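Local coordinates for protein histone-lysine N-methyltransferase, H3 lysine-9 specific SUVH4 (Arabidopsis thaliana, PDB 4QEO) that transfers methyl groups from S-adenosyl-L-methionine to a lysine of histone H3 and binds methylated DNA, coupling DNA methylation to transcriptional silencing, at residues K55-L60 / L106-V111; R150-L155 / T203-R208; E238-E243 / P255-V260; C382-V387 / F445-G450. One frame throughout, in Å; residues are numbered along the deposited sequence.

The four contacts follow one another along the chain, each closing before the next opens, and divide between two halves. Contacts 1 and 2 lie in the SRA domain, which binds methylated DNA; their centres are about 15 Å apart, they reach the same mixed sheet, and they touch where Ala107 of strand 106-112 packs on Ala154 and Leu155 of helix 151-161. Contact 3 pairs strands 240-242 and 256-257 at the edge of a four-stranded sheet, and contact 4 lies in the SET domain, about 24 Å away between centres. The centres of contacts 1 and 4 are about 48 Å apart, across the chain's centre, so DNA reading and lysine methylation occupy separate ends of one chain.

Contact 1 (K55-L60 / L106-V111)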
loop_
_atom_site.group_PDB
_atom_site.type_symbol
_atom_site.label_atom_id
_atom_site.label_comp_id
_atom_site.label_asym_id
_atom_site.label_seq_id
_atom_site.Cartn_x
_atom_site.Cartn_y
_atom_site.Cartn_z
ATOM N N LYS A 55 -1.543 -17.135 18.471
ATOM C CA LYS A 55 -2.927 -16.719 18.320
ATOM C C LYS A 55 -3.393 -15.763 19.411
ATOM O O LYS A 55 -2.893 -15.786 20.536
ATOM C CB LYS A 55 -3.831 -17.934 18.164
ATOM C CG LYS A 55 -3.509 -18.620 16.860
ATOM C CD LYS A 55 -4.508 -19.641 16.487
ATOM C CE LYS A 55 -4.344 -19.989 15.032
ATOM N NZ LYS A 55 -3.027 -20.582 14.794
ATOM N N ILE A 56 -4.318 -14.890 19.034
ATOM C CA ILE A 56 -4.802 -13.829 19.902
ATOM C C ILE A 56 -6.325 -13.763 19.778
ATOM O O ILE A 56 -6.871 -13.763 18.668
ATOM C CB ILE A 56 -4.177 -12.460 19.512
ATOM C CG1 ILE A 56 -2.657 -12.482 19.730
ATOM C CG2 ILE A 56 -4.820 -11.323 20.292
ATOM C CD1 ILE A 56 -1.933 -11.268 19.141
ATOM N N ILE A 57 -7.003 -13.742 20.919
ATOM C CA ILE A 57 -8.440 -13.478 20.953
ATOM C C ILE A 57 -8.685 -11.983 20.979
ATOM O O ILE A 57 -8.093 -11.283 21.789
ATOM C CB ILE A 57 -9.066 -14.054 22.237
ATOM C CG1 ILE A 57 -9.089 -15.577 22.162
ATOM C CG2 ILE A 57 -10.484 -13.502 22.444
ATOM C CD1 ILE A 57 -9.336 -16.249 23.517
ATOM N N GLY A 58 -9.547 -11.482 20.112
ATOM C CA GLY A 58 -9.857 -10.062 20.128
ATOM C C GLY A 58 -9.078 -9.273 19.090
ATOM O O GLY A 58 -8.666 -9.819 18.073
ATOM N N ASP A 59 -8.864 -7.982 19.340
ATOM C CA ASP A 59 -8.196 -7.137 18.352
ATOM C C ASP A 59 -6.692 -7.303 18.430
ATOM O O ASP A 59 -6.163 -7.562 19.508
ATOM C CB ASP A 59 -8.560 -5.665 18.571
ATOM C CG ASP A 59 -9.869 -5.289 17.920
ATOM O OD1 ASP A 59 -10.030 -5.576 16.717
ATOM O OD2 ASP A 59 -10.746 -4.727 18.602
ATOM N N LEU A 60 -6.009 -7.174 17.287
ATOM C CA LEU A 60 -4.546 -7.128 17.268
ATOM C C LEU A 60 -4.116 -5.659 17.241
ATOM O O LEU A 60 -4.638 -4.872 16.455
ATOM C CB LEU A 60 -3.965 -7.888 16.052
ATOM C CG LEU A 60 -3.756 -9.418 16.127
ATOM C CD1 LEU A 60 -5.016 -10.163 16.555
ATOM C CD2 LEU A 60 -3.243 -10.003 14.799
ATOM N N LEU A 106 -10.609 -23.015 20.337
ATOM C CA LEU A 106 -11.407 -21.785 20.324
ATOM C C LEU A 106 -11.128 -21.021 19.056
ATOM O O LEU A 106 -9.978 -20.778 18.741
ATOM C CB LEU A 106 -11.012 -20.859 21.474
ATOM C CG LEU A 106 -11.639 -20.958 22.847
ATOM C CD1 LEU A 106 -10.959 -19.931 23.732
ATOM C CD2 LEU A 106 -13.162 -20.745 22.775
ATOM N N ALA A 107 -12.157 -20.598 18.343
ATOM C CA ALA A 107 -11.923 -19.822 17.127
ATOM C C ALA A 107 -11.520 -18.390 17.473
ATOM O O ALA A 107 -11.955 -17.852 18.510
ATOM C CB ALA A 107 -13.174 -19.839 16.251
ATOM N N VAL A 108 -10.678 -17.774 16.633
ATOM C CA VAL A 108 -10.294 -16.379 16.838
ATOM C C VAL A 108 -10.552 -15.491 15.627
ATOM O O VAL A 108 -10.678 -14.285 15.778
ATOM C CB VAL A 108 -8.815 -16.210 17.281
ATOM C CG1 VAL A 108 -8.582 -16.957 18.604
ATOM C CG2 VAL A 108 -7.835 -16.666 16.185
ATOM N N SER A 109 -10.652 -16.092 14.439
ATOM C CA SER A 109 -10.746 -15.319 13.191
ATOM C C SER A 109 -11.414 -16.146 12.096
ATOM O O SER A 109 -11.051 -17.314 11.871
ATOM C CB SER A 109 -9.341 -14.852 12.740
ATOM O OG SER A 109 -9.390 -14.178 11.484
ATOM N N ILE A 110 -12.403 -15.553 11.425
ATOM C CA ILE A 110 -13.004 -16.213 10.270
ATOM C C ILE A 110 -12.960 -15.319 9.047
ATOM O O ILE A 110 -12.894 -14.109 9.158
ATOM C CB ILE A 110 -14.478 -16.665 10.521
ATOM C CG1 ILE A 110 -15.375 -15.437 10.730
ATOM C CG2 ILE A 110 -14.536 -17.597 11.730
ATOM C CD1 ILE A 110 -16.857 -15.752 10.748
ATOM N N VAL A 111 -13.018 -15.933 7.870
ATOM C CA VAL A 111 -13.050 -15.164 6.638
ATOM C C VAL A 111 -14.306 -15.526 5.852
ATOM O O VAL A 111 -14.572 -16.704 5.601
ATOM C CB VAL A 111 -11.810 -15.478 5.765
ATOM C CG1 VAL A 111 -11.883 -14.717 4.451
ATOM C CG2 VAL A 111 -10.517 -15.147 6.528
HETATM O O HOH W 1 -10.930 -13.230 18.430
#
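Val108 carries the largest share of the meeting between the loop 55-60 and strand 106-111, and its side chain can be followed outward. CB sits 3.4 Å from the carbonyl oxygen of Ile56. CG1, anti to the carbonyl carbon of its own residue (chi1 -60°), stays near that oxygen and also packs against Ile57, its CG1 lying 3.8 Å from Ile57 CG1 as the two side chains cross at about a right angle. CG2, in the crowded position between backbone N and carbonyl carbon, has Lys55 CD only loosely beside it. Further out, Ile57 CD1 reaches Leu106 CD1 at 4.0 Å, the two chains crossing obliquely, so one isoleucine spans two alternate residues of the strand.

No direct hydrogen bond joins the segments. A water takes the N-H of Gly58 at 2.8 Å from Gly58 N and donates to Val108 O at 2.9 Å. Glycine suits position 58, whose phi of 98° would press a CB against the preceding carbonyl. Val108 and Ser109 both face Asp89, a classic beta bulge in this SRA sheet, while Arg166 of the next strand binds the carbonyl oxygens of Ile56 and Gly58. The carbonyl of Ile56 thus meets carbon on the strand side and has its hydrogen bond from Arg166, so the loop is held by branched aliphatic contact and one water bridge, lying against the strand without joining it as a further strand.

Contact 2 (R150-L155 / T203-R208)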
loop_
_atom_site.group_PDB
_atom_site.type_symbol
_atom_site.label_atom_id
_atom_site.label_comp_id
_atom_site.label_asym_id
_atom_site.label_seq_id
_atom_site.Cartn_x
_atom_site.Cartn_y
_atom_site.Cartn_z
ATOM N N ARG A 150 -12.941 -29.500 14.667
ATOM C CA ARG A 150 -12.051 -28.513 14.147
ATOM C C ARG A 150 -12.667 -27.133 14.341
ATOM O O ARG A 150 -13.089 -26.813 15.399
ATOM C CB ARG A 150 -11.776 -28.795 12.682
ATOM C CG ARG A 150 -11.014 -30.071 12.440
ATOM C CD ARG A 150 -10.848 -30.261 10.960
ATOM N NE ARG A 150 -10.711 -31.640 10.612
ATOM C CZ ARG A 150 -9.559 -32.268 10.585
ATOM N NH1 ARG A 150 -8.458 -31.611 10.886
ATOM N NH2 ARG A 150 -9.517 -33.544 10.258
ATOM N N GLY A 151 -12.735 -26.362 13.276
ATOM C CA GLY A 151 -13.250 -25.013 13.325
ATOM C C GLY A 151 -14.689 -24.920 13.800
ATOM O O GLY A 151 -15.057 -23.967 14.392
ATOM N N ASN A 152 -15.486 -25.900 13.445
ATOM C CA ASN A 152 -16.835 -26.001 13.900
ATOM C C ASN A 152 -16.947 -26.189 15.413
ATOM O O ASN A 152 -17.689 -25.507 16.038
ATOM C CB ASN A 152 -17.552 -27.100 13.138
ATOM C CG ASN A 152 -17.506 -26.910 11.627
ATOM O OD1 ASN A 152 -17.225 -25.859 11.133
ATOM N ND2 ASN A 152 -17.789 -27.955 10.917
ATOM N N LEU A 153 -16.133 -27.063 15.980
ATOM C CA LEU A 153 -16.029 -27.229 17.424
ATOM C C LEU A 153 -15.502 -25.929 18.077
ATOM O O LEU A 153 -15.987 -25.502 19.136
ATOM C CB LEU A 153 -15.131 -28.434 17.748
ATOM C CG LEU A 153 -14.888 -28.710 19.235
ATOM C CD1 LEU A 153 -16.219 -28.992 19.989
ATOM C CD2 LEU A 153 -13.883 -29.861 19.401
ATOM N N ALA A 154 -14.534 -25.293 17.417
ATOM C CA ALA A 154 -13.915 -24.067 17.919
ATOM C C ALA A 154 -14.926 -22.920 18.029
ATOM O O ALA A 154 -14.984 -22.198 19.057
ATOM C CB ALA A 154 -12.711 -23.665 17.015
ATOM N N LEU A 155 -15.725 -22.751 16.977
ATOM C CA LEU A 155 -16.813 -21.750 16.988
ATOM C C LEU A 155 -17.871 -22.100 18.027
ATOM O O LEU A 155 -18.439 -21.214 18.687
ATOM C CB LEU A 155 -17.455 -21.638 15.604
ATOM C CG LEU A 155 -16.584 -20.922 14.546
ATOM C CD1 LEU A 155 -17.200 -21.087 13.159
ATOM C CD2 LEU A 155 -16.465 -19.449 14.913
ATOM N N THR A 203 -25.749 -32.307 5.704
ATOM C CA THR A 203 -25.698 -31.602 6.977
ATOM C C THR A 203 -24.647 -30.506 6.919
ATOM O O THR A 203 -23.518 -30.752 6.508
ATOM C CB THR A 203 -25.326 -32.552 8.126
ATOM O OG1 THR A 203 -26.310 -33.588 8.212
ATOM C CG2 THR A 203 -25.267 -31.788 9.463
ATOM N N VAL A 204 -25.049 -29.296 7.296
ATOM C CA VAL A 204 -24.126 -28.215 7.593
ATOM C C VAL A 204 -24.360 -27.678 8.996
ATOM O O VAL A 204 -25.477 -27.742 9.538
ATOM C CB VAL A 204 -24.247 -27.044 6.616
ATOM C CG1 VAL A 204 -23.804 -27.479 5.230
ATOM C CG2 VAL A 204 -25.665 -26.451 6.639
ATOM N N TYR A 205 -23.282 -27.190 9.594
ATOM C CA TYR A 205 -23.371 -26.450 10.840
ATOM C C TYR A 205 -23.490 -24.996 10.457
ATOM O O TYR A 205 -22.901 -24.567 9.486
ATOM C CB TYR A 205 -22.160 -26.732 11.733
ATOM C CG TYR A 205 -22.320 -28.094 12.355
ATOM C CD1 TYR A 205 -21.876 -29.247 11.692
ATOM C CD2 TYR A 205 -23.005 -28.244 13.547
ATOM C CE1 TYR A 205 -22.076 -30.515 12.242
ATOM C CE2 TYR A 205 -23.211 -29.491 14.104
ATOM C CZ TYR A 205 -22.746 -30.620 13.449
ATOM O OH TYR A 205 -22.957 -31.848 14.006
ATOM N N LYS A 206 -24.295 -24.250 11.197
ATOM C CA LYS A 206 -24.524 -22.845 10.904
ATOM C C LYS A 206 -24.275 -22.076 12.179
ATOM O O LYS A 206 -24.704 -22.517 13.245
ATOM C CB LYS A 206 -25.984 -22.606 10.444
ATOM C CG LYS A 206 -26.293 -23.185 9.059
ATOM C CD LYS A 206 -27.619 -22.635 8.541
ATOM C CE LYS A 206 -27.591 -22.541 7.036
ATOM N NZ LYS A 206 -28.920 -22.210 6.454
ATOM N N TYR A 207 -23.593 -20.938 12.045
ATOM C CA TYR A 207 -23.144 -20.126 13.159
ATOM C C TYR A 207 -23.738 -18.747 12.979
ATOM O O TYR A 207 -23.451 -18.061 12.022
ATOM C CB TYR A 207 -21.594 -20.094 13.245
ATOM C CG TYR A 207 -21.082 -21.487 13.551
ATOM C CD1 TYR A 207 -20.846 -22.391 12.531
ATOM C CD2 TYR A 207 -20.917 -21.913 14.862
ATOM C CE1 TYR A 207 -20.428 -23.693 12.793
ATOM C CE2 TYR A 207 -20.501 -23.226 15.140
ATOM C CZ TYR A 207 -20.267 -24.099 14.089
ATOM O OH TYR A 207 -19.863 -25.389 14.351
ATOM N N ARG A 208 -24.618 -18.365 13.893
ATOM C CA ARG A 208 -25.186 -17.033 13.845
ATOM C C ARG A 208 -24.320 -16.104 14.690
ATOM O O ARG A 208 -24.166 -16.303 15.932
ATOM C CB ARG A 208 -26.625 -17.062 14.348
ATOM C CG ARG A 208 -27.244 -15.696 14.612
ATOM C CD ARG A 208 -27.552 -14.945 13.320
ATOM N NE ARG A 208 -28.074 -15.794 12.240
ATOM C CZ ARG A 208 -29.348 -16.171 12.134
ATOM N NH1 ARG A 208 -29.754 -16.938 11.128
ATOM N NH2 ARG A 208 -30.221 -15.796 13.048
#
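Tyr207 is the tight part of this contact, reaching from strand 203-208 to the first turn of the helix that begins at Gly151. Leu155 covers one face of its ring: CB is 3.5 Å from Tyr207 CE2 in a CH-pi contact, and CD1 stands 3.8 Å above the ring plane, over its centre. Both residues have CG anti to the carbonyl carbon, with chi1 -65° in Tyr207, and the two side chains cross obliquely. At the tip, Tyr207 OH donates a weak hydrogen bond to the backbone oxygen of Asn152, 2.8 Å from OH to Asn152 O, and also lies 3.1 Å from Asn152 CB. Tyrosine suits the place because a flat apolar body meets leucine while its hydroxyl meets a helix carbonyl. An alanine here would lose the ring under Leu155 and the hydroxyl bond, and would probably loosen the helix from the strand.

The looser side is at Tyr205, partly exposed, whose CD1 is 4.4 Å from Asn152 ND2. The amide is held by two other partners: OD1 accepts from Gln131 N and ND2 donates to Leu147 O.

Helix 151-155 runs at 33° to the strand, with axes 9.9 Å apart. Strand 203-211 lies between 125-129 and 180-197 in the SRA sheet, and Ile88 of strand 88-91 packs on both Asn152 and Leu155.

Contact 3 (E238-E243 / P255-V260)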
loop_
_atom_site.group_PDB
_atom_site.type_symbol
_atom_site.label_atom_id
_atom_site.label_comp_id
_atom_site.label_asym_id
_atom_site.label_seq_id
_atom_site.Cartn_x
_atom_site.Cartn_y
_atom_site.Cartn_z
ATOM N N GLU A 238 -18.701 16.971 -6.994
ATOM C CA GLU A 238 -18.786 17.948 -5.900
ATOM C C GLU A 238 -17.545 18.778 -5.552
ATOM O O GLU A 238 -16.470 18.243 -5.341
ATOM C CB GLU A 238 -19.285 17.241 -4.641
ATOM C CG GLU A 238 -20.659 16.620 -4.796
ATOM C CD GLU A 238 -21.735 17.423 -4.099
ATOM O OE1 GLU A 238 -22.912 17.320 -4.502
ATOM O OE2 GLU A 238 -21.402 18.152 -3.142
ATOM N N GLY A 239 -17.725 20.092 -5.457
ATOM C CA GLY A 239 -16.655 20.993 -5.057
ATOM C C GLY A 239 -15.581 21.136 -6.118
ATOM O O GLY A 239 -14.504 21.682 -5.862
ATOM N N LEU A 240 -15.885 20.637 -7.314
ATOM C CA LEU A 240 -14.976 20.697 -8.454
ATOM C C LEU A 240 -14.562 22.130 -8.747
ATOM O O LEU A 240 -15.400 23.026 -8.828
ATOM C CB LEU A 240 -15.649 20.088 -9.686
ATOM C CG LEU A 240 -14.781 19.507 -10.802
ATOM C CD1 LEU A 240 -14.643 20.498 -11.945
ATOM C CD2 LEU A 240 -13.413 19.078 -10.271
ATOM N N VAL A 241 -13.263 22.339 -8.901
ATOM C CA VAL A 241 -12.731 23.666 -9.138
ATOM C C VAL A 241 -12.016 23.690 -10.485
ATOM O O VAL A 241 -11.989 24.705 -11.182
ATOM C CB VAL A 241 -11.784 24.076 -7.996
ATOM C CG1 VAL A 241 -11.023 25.319 -8.357
ATOM C CG2 VAL A 241 -12.576 24.303 -6.717
ATOM N N CYS A 242 -11.464 22.544 -10.858
ATOM C CA CYS A 242 -10.736 22.410 -12.108
ATOM C C CYS A 242 -10.953 21.004 -12.646
ATOM O O CYS A 242 -10.707 20.027 -11.947
ATOM C CB CYS A 242 -9.244 22.672 -11.876
ATOM S SG CYS A 242 -8.194 22.522 -13.338
ATOM N N GLU A 243 -11.418 20.907 -13.887
ATOM C CA GLU A 243 -11.713 19.621 -14.510
ATOM C C GLU A 243 -10.450 18.749 -14.663
ATOM O O GLU A 243 -10.544 17.524 -14.776
ATOM C CB GLU A 243 -12.395 19.846 -15.868
ATOM C CG GLU A 243 -13.318 18.720 -16.325
ATOM C CD GLU A 243 -14.791 19.117 -16.338
ATOM O OE1 GLU A 243 -15.094 20.329 -16.258
ATOM O OE2 GLU A 243 -15.647 18.211 -16.430
ATOM N N PRO A 255 -8.488 15.891 -11.698
ATOM C CA PRO A 255 -9.416 16.905 -11.187
ATOM C C PRO A 255 -8.984 17.499 -9.847
ATOM O O PRO A 255 -8.259 16.871 -9.070
ATOM C CB PRO A 255 -10.731 16.132 -11.030
ATOM C CG PRO A 255 -10.346 14.689 -11.044
ATOM C CD PRO A 255 -9.153 14.599 -11.929
ATOM N N ALA A 256 -9.436 18.719 -9.586
ATOM C CA ALA A 256 -9.166 19.376 -8.317
ATOM C C ALA A 256 -10.468 19.833 -7.666
ATOM O O ALA A 256 -11.338 20.383 -8.336
ATOM C CB ALA A 256 -8.221 20.554 -8.518
ATOM N N THR A 257 -10.603 19.600 -6.363
ATOM C CA THR A 257 -11.793 20.027 -5.635
ATOM C C THR A 257 -11.446 20.825 -4.390
ATOM O O THR A 257 -10.438 20.570 -3.737
ATOM C CB THR A 257 -12.679 18.834 -5.220
ATOM O OG1 THR A 257 -11.944 17.974 -4.338
ATOM C CG2 THR A 257 -13.127 18.045 -6.448
ATOM N N ASN A 258 -12.261 21.827 -4.103
ATOM C CA ASN A 258 -12.248 22.474 -2.818
ATOM C C ASN A 258 -13.623 22.275 -2.243
ATOM O O ASN A 258 -14.602 22.721 -2.789
ATOM C CB ASN A 258 -11.961 23.947 -2.954
ATOM C CG ASN A 258 -11.679 24.611 -1.634
ATOM O OD1 ASN A 258 -12.206 24.225 -0.610
ATOM N ND2 ASN A 258 -10.848 25.623 -1.660
ATOM N N ARG A 259 -13.686 21.518 -1.168
ATOM C CA ARG A 259 -14.909 21.305 -0.464
ATOM C C ARG A 259 -14.793 22.092 0.795
ATOM O O ARG A 259 -15.751 22.283 1.477
ATOM C CB ARG A 259 -15.029 19.841 -0.098
ATOM C CG ARG A 259 -16.432 19.296 -0.073
ATOM C CD ARG A 259 -16.786 18.715 -1.411
ATOM N NE ARG A 259 -17.165 17.316 -1.303
ATOM C CZ ARG A 259 -18.343 16.882 -0.863
ATOM N NH1 ARG A 259 -18.597 15.588 -0.817
ATOM N NH2 ARG A 259 -19.268 17.738 -0.476
ATOM N N VAL A 260 -13.577 22.471 1.144
ATOM C CA VAL A 260 -13.342 23.266 2.326
ATOM C C VAL A 260 -13.837 24.709 2.242
ATOM O O VAL A 260 -14.520 25.197 3.131
ATOM C CB VAL A 260 -11.858 23.210 2.712
ATOM C CG1 VAL A 260 -11.357 24.548 3.205
ATOM C CG2 VAL A 260 -11.610 22.124 3.733
#
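Two backbone torsion sets shape this pairing: Gly239 at phi 71° turns the chain into strand 240-242, and Val241, with psi -30°, twists it out of register. The result is a classic beta bulge in an antiparallel pair, Val241 and Cys242 both facing Ala256. The pair forms the outer part of a sheet completed by strands 357-361 and 367-371. Ala256 O is gripped by both: Val241 N donates at 2.8 Å to Ala256 O, in the carbonyl plane, while Cys242 N reaches the same oxygen in a weak bond. In return Ala256 N donates at 3.0 Å to Cys242 O, nearly straight. Asn258 N donates to Gly239 O, from above the carbonyl plane. A side chain at 239 would run into Asn258 O, so glycine suits the place.

Leu240 and Thr257, a non-hydrogen-bonded pair, share one face, where Leu240 CD2 lies 3.1 Å from Ala256 O and 4.0 Å from Thr257 CG2, crossing the threonine at about a right angle. Thr257 OG1 sits in the crowded position (chi1 62°), bonded to Glu358 of strand 357-361. The other face carries Cys242 and Ala256, small residues whose CB atoms touch. Val241 CG2 lies 3.8 Å from Asn258 CB, side by side; the amide's OD1 accepts from Asp261 N, and the side chain nears Trp367, which by similarity binds S-adenosyl-L-methionine.

At the exposed end Glu238 covers Arg259: its CB stands over the centre of one guanidinium face, and its OE2, out of the guanidinium plane, faces Arg259 NH2 at 3.4 Å in a salt bridge of charge alone.

Contact 4 (C382-V387 / F445-G450); sequences CEYIGV and FCIDAG
Tyr384 and Ile447 slide past one another in opposite directions, and that alignment organises the contact. The ring of Tyr384, with CG anti to its backbone N (chi1 -163°), presents an edge to the isoleucine: Ile447 CG2 lies in the ring plane, 3.5 Å from Tyr384 CD1. The same methyl reaches Gly386 N at 3.4 Å, while Ile447 CD1 approaches the backbone oxygen of Tyr384 at 3.3 Å. A beta-branched residue suits this place because its two arms embrace both ring edge and main chain. Farther along, Ala449 CB, a small methyl, lies 3.8 Å from Tyr384 OH.

Gly386 passes close to Ala449 CA, where a CB would clash with Asp448 O. Beyond it Val387 and Asp448 form a hydrogen-bonded antiparallel pair: Val387 N donates to Asp448 O and Asp448 N to Val387 O, each at 2.9 Å from above the carbonyl plane. Asp448 OD1 takes Gly450 N in an Asx turn, and OD2 forms a salt bridge with Arg389.

Around the tyrosine, Phe404 meets the ring, Tyr402 O receives a weak bond from the hydroxyl, and a basic side chain of the bound peptide packs on it. Replacing Tyr384 by an alanine would remove the ring edge against Ile447 and the hydroxyl beside Ala449, and is likely to disturb this wall beside the peptide.

Gly386 N is buried without a partner, the methyl CG2 of Ile447 against it. The backbone atoms of Val387 and Asp448 satisfy each other, while the Tyr384 side is held by apolar contact beside the cofactor site of the SET domain.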
loop_
_atom_site.group_PDB
_atom_site.type_symbol
_atom_site.label_atom_id
_atom_site.label_comp_id
_atom_site.label_asym_id
_atom_site.label_seq_id
_atom_site.Cartn_x
_atom_site.Cartn_y
_atom_site.Cartn_z
ATOM N N CYS A 382 4.979 9.276 -9.232
ATOM C CA CYS A 382 5.367 10.351 -10.173
ATOM C C CYS A 382 6.769 10.806 -9.949
ATOM O O CYS A 382 7.279 10.660 -8.857
ATOM C CB CYS A 382 4.464 11.583 -10.025
ATOM S SG CYS A 382 4.460 12.262 -8.352
ATOM N N GLU A 383 7.378 11.394 -10.973
ATOM C CA GLU A 383 8.633 12.087 -10.795
ATOM C C GLU A 383 8.298 13.451 -10.216
ATOM O O GLU A 383 7.266 14.033 -10.537
ATOM C CB GLU A 383 9.365 12.257 -12.142
ATOM C CG GLU A 383 10.769 12.842 -11.991
ATOM C CD GLU A 383 11.572 12.876 -13.294
ATOM O OE1 GLU A 383 11.332 12.036 -14.183
ATOM O OE2 GLU A 383 12.450 13.758 -13.424
ATOM N N TYR A 384 9.155 13.965 -9.353
ATOM C CA TYR A 384 9.017 15.353 -8.949
ATOM C C TYR A 384 9.559 16.245 -10.076
ATOM O O TYR A 384 10.768 16.348 -10.265
ATOM C CB TYR A 384 9.759 15.604 -7.639
ATOM C CG TYR A 384 9.340 16.876 -6.937
ATOM C CD1 TYR A 384 9.937 18.090 -7.253
ATOM C CD2 TYR A 384 8.352 16.866 -5.964
ATOM C CE1 TYR A 384 9.564 19.260 -6.623
ATOM C CE2 TYR A 384 7.969 18.037 -5.324
ATOM C CZ TYR A 384 8.587 19.232 -5.659
ATOM O OH TYR A 384 8.227 20.407 -5.036
ATOM N N ILE A 385 8.647 16.864 -10.827
ATOM C CA ILE A 385 8.992 17.742 -11.951
ATOM C C ILE A 385 8.848 19.234 -11.606
ATOM O O ILE A 385 7.896 19.647 -10.938
ATOM C CB ILE A 385 8.113 17.413 -13.186
ATOM C CG1 ILE A 385 8.302 15.949 -13.612
ATOM C CG2 ILE A 385 8.423 18.355 -14.357
ATOM C CD1 ILE A 385 9.680 15.632 -14.154
ATOM N N GLY A 386 9.801 20.034 -12.068
ATOM C CA GLY A 386 9.805 21.473 -11.856
ATOM C C GLY A 386 10.974 22.066 -12.629
ATOM O O GLY A 386 11.475 21.432 -13.565
ATOM N N VAL A 387 11.416 23.263 -12.245
ATOM C CA VAL A 387 12.592 23.874 -12.861
ATOM C C VAL A 387 13.841 23.536 -12.062
ATOM O O VAL A 387 13.958 23.928 -10.906
ATOM C CB VAL A 387 12.484 25.411 -12.929
ATOM C CG1 VAL A 387 13.746 26.003 -13.573
ATOM C CG2 VAL A 387 11.260 25.824 -13.706
ATOM N N PHE A 445 22.089 21.120 -6.279
ATOM C CA PHE A 445 20.961 21.314 -7.173
ATOM C C PHE A 445 19.611 20.985 -6.546
ATOM O O PHE A 445 19.508 20.178 -5.613
ATOM C CB PHE A 445 21.167 20.503 -8.451
ATOM C CG PHE A 445 22.477 20.778 -9.154
ATOM C CD1 PHE A 445 22.681 21.968 -9.844
ATOM C CD2 PHE A 445 23.489 19.829 -9.155
ATOM C CE1 PHE A 445 23.880 22.213 -10.506
ATOM C CE2 PHE A 445 24.685 20.063 -9.812
ATOM C CZ PHE A 445 24.883 21.259 -10.492
ATOM N N CYS A 446 18.570 21.624 -7.070
ATOM C CA CYS A 446 17.223 21.407 -6.567
ATOM C C CYS A 446 16.203 21.535 -7.685
ATOM O O CYS A 446 16.505 22.048 -8.761
ATOM C CB CYS A 446 16.897 22.416 -5.469
ATOM S SG CYS A 446 16.958 24.152 -6.013
ATOM N N ILE A 447 14.993 21.070 -7.402
ATOM C CA ILE A 447 13.868 21.145 -8.311
ATOM C C ILE A 447 12.875 22.141 -7.741
ATOM O O ILE A 447 12.288 21.902 -6.691
ATOM C CB ILE A 447 13.165 19.773 -8.434
ATOM C CG1 ILE A 447 14.169 18.687 -8.838
ATOM C CG2 ILE A 447 12.015 19.848 -9.429
ATOM C CD1 ILE A 447 13.589 17.270 -8.795
ATOM N N ASP A 448 12.702 23.261 -8.433
ATOM C CA ASP A 448 11.798 24.322 -8.003
ATOM C C ASP A 448 10.461 24.220 -8.728
ATOM O O ASP A 448 10.341 24.602 -9.898
ATOM C CB ASP A 448 12.448 25.690 -8.246
ATOM C CG ASP A 448 11.482 26.856 -8.072
ATOM O OD1 ASP A 448 10.444 26.715 -7.383
ATOM O OD2 ASP A 448 11.785 27.930 -8.630
ATOM N N ALA A 449 9.456 23.717 -8.020
ATOM C CA ALA A 449 8.113 23.622 -8.573
ATOM C C ALA A 449 7.237 24.775 -8.085
ATOM O O ALA A 449 6.010 24.654 -8.029
ATOM C CB ALA A 449 7.490 22.285 -8.231
ATOM N N GLY A 450 7.880 25.897 -7.758
ATOM C CA GLY A 450 7.177 27.063 -7.253
ATOM C C GLY A 450 6.182 27.655 -8.233
ATOM O O GLY A 450 5.103 28.103 -7.849
#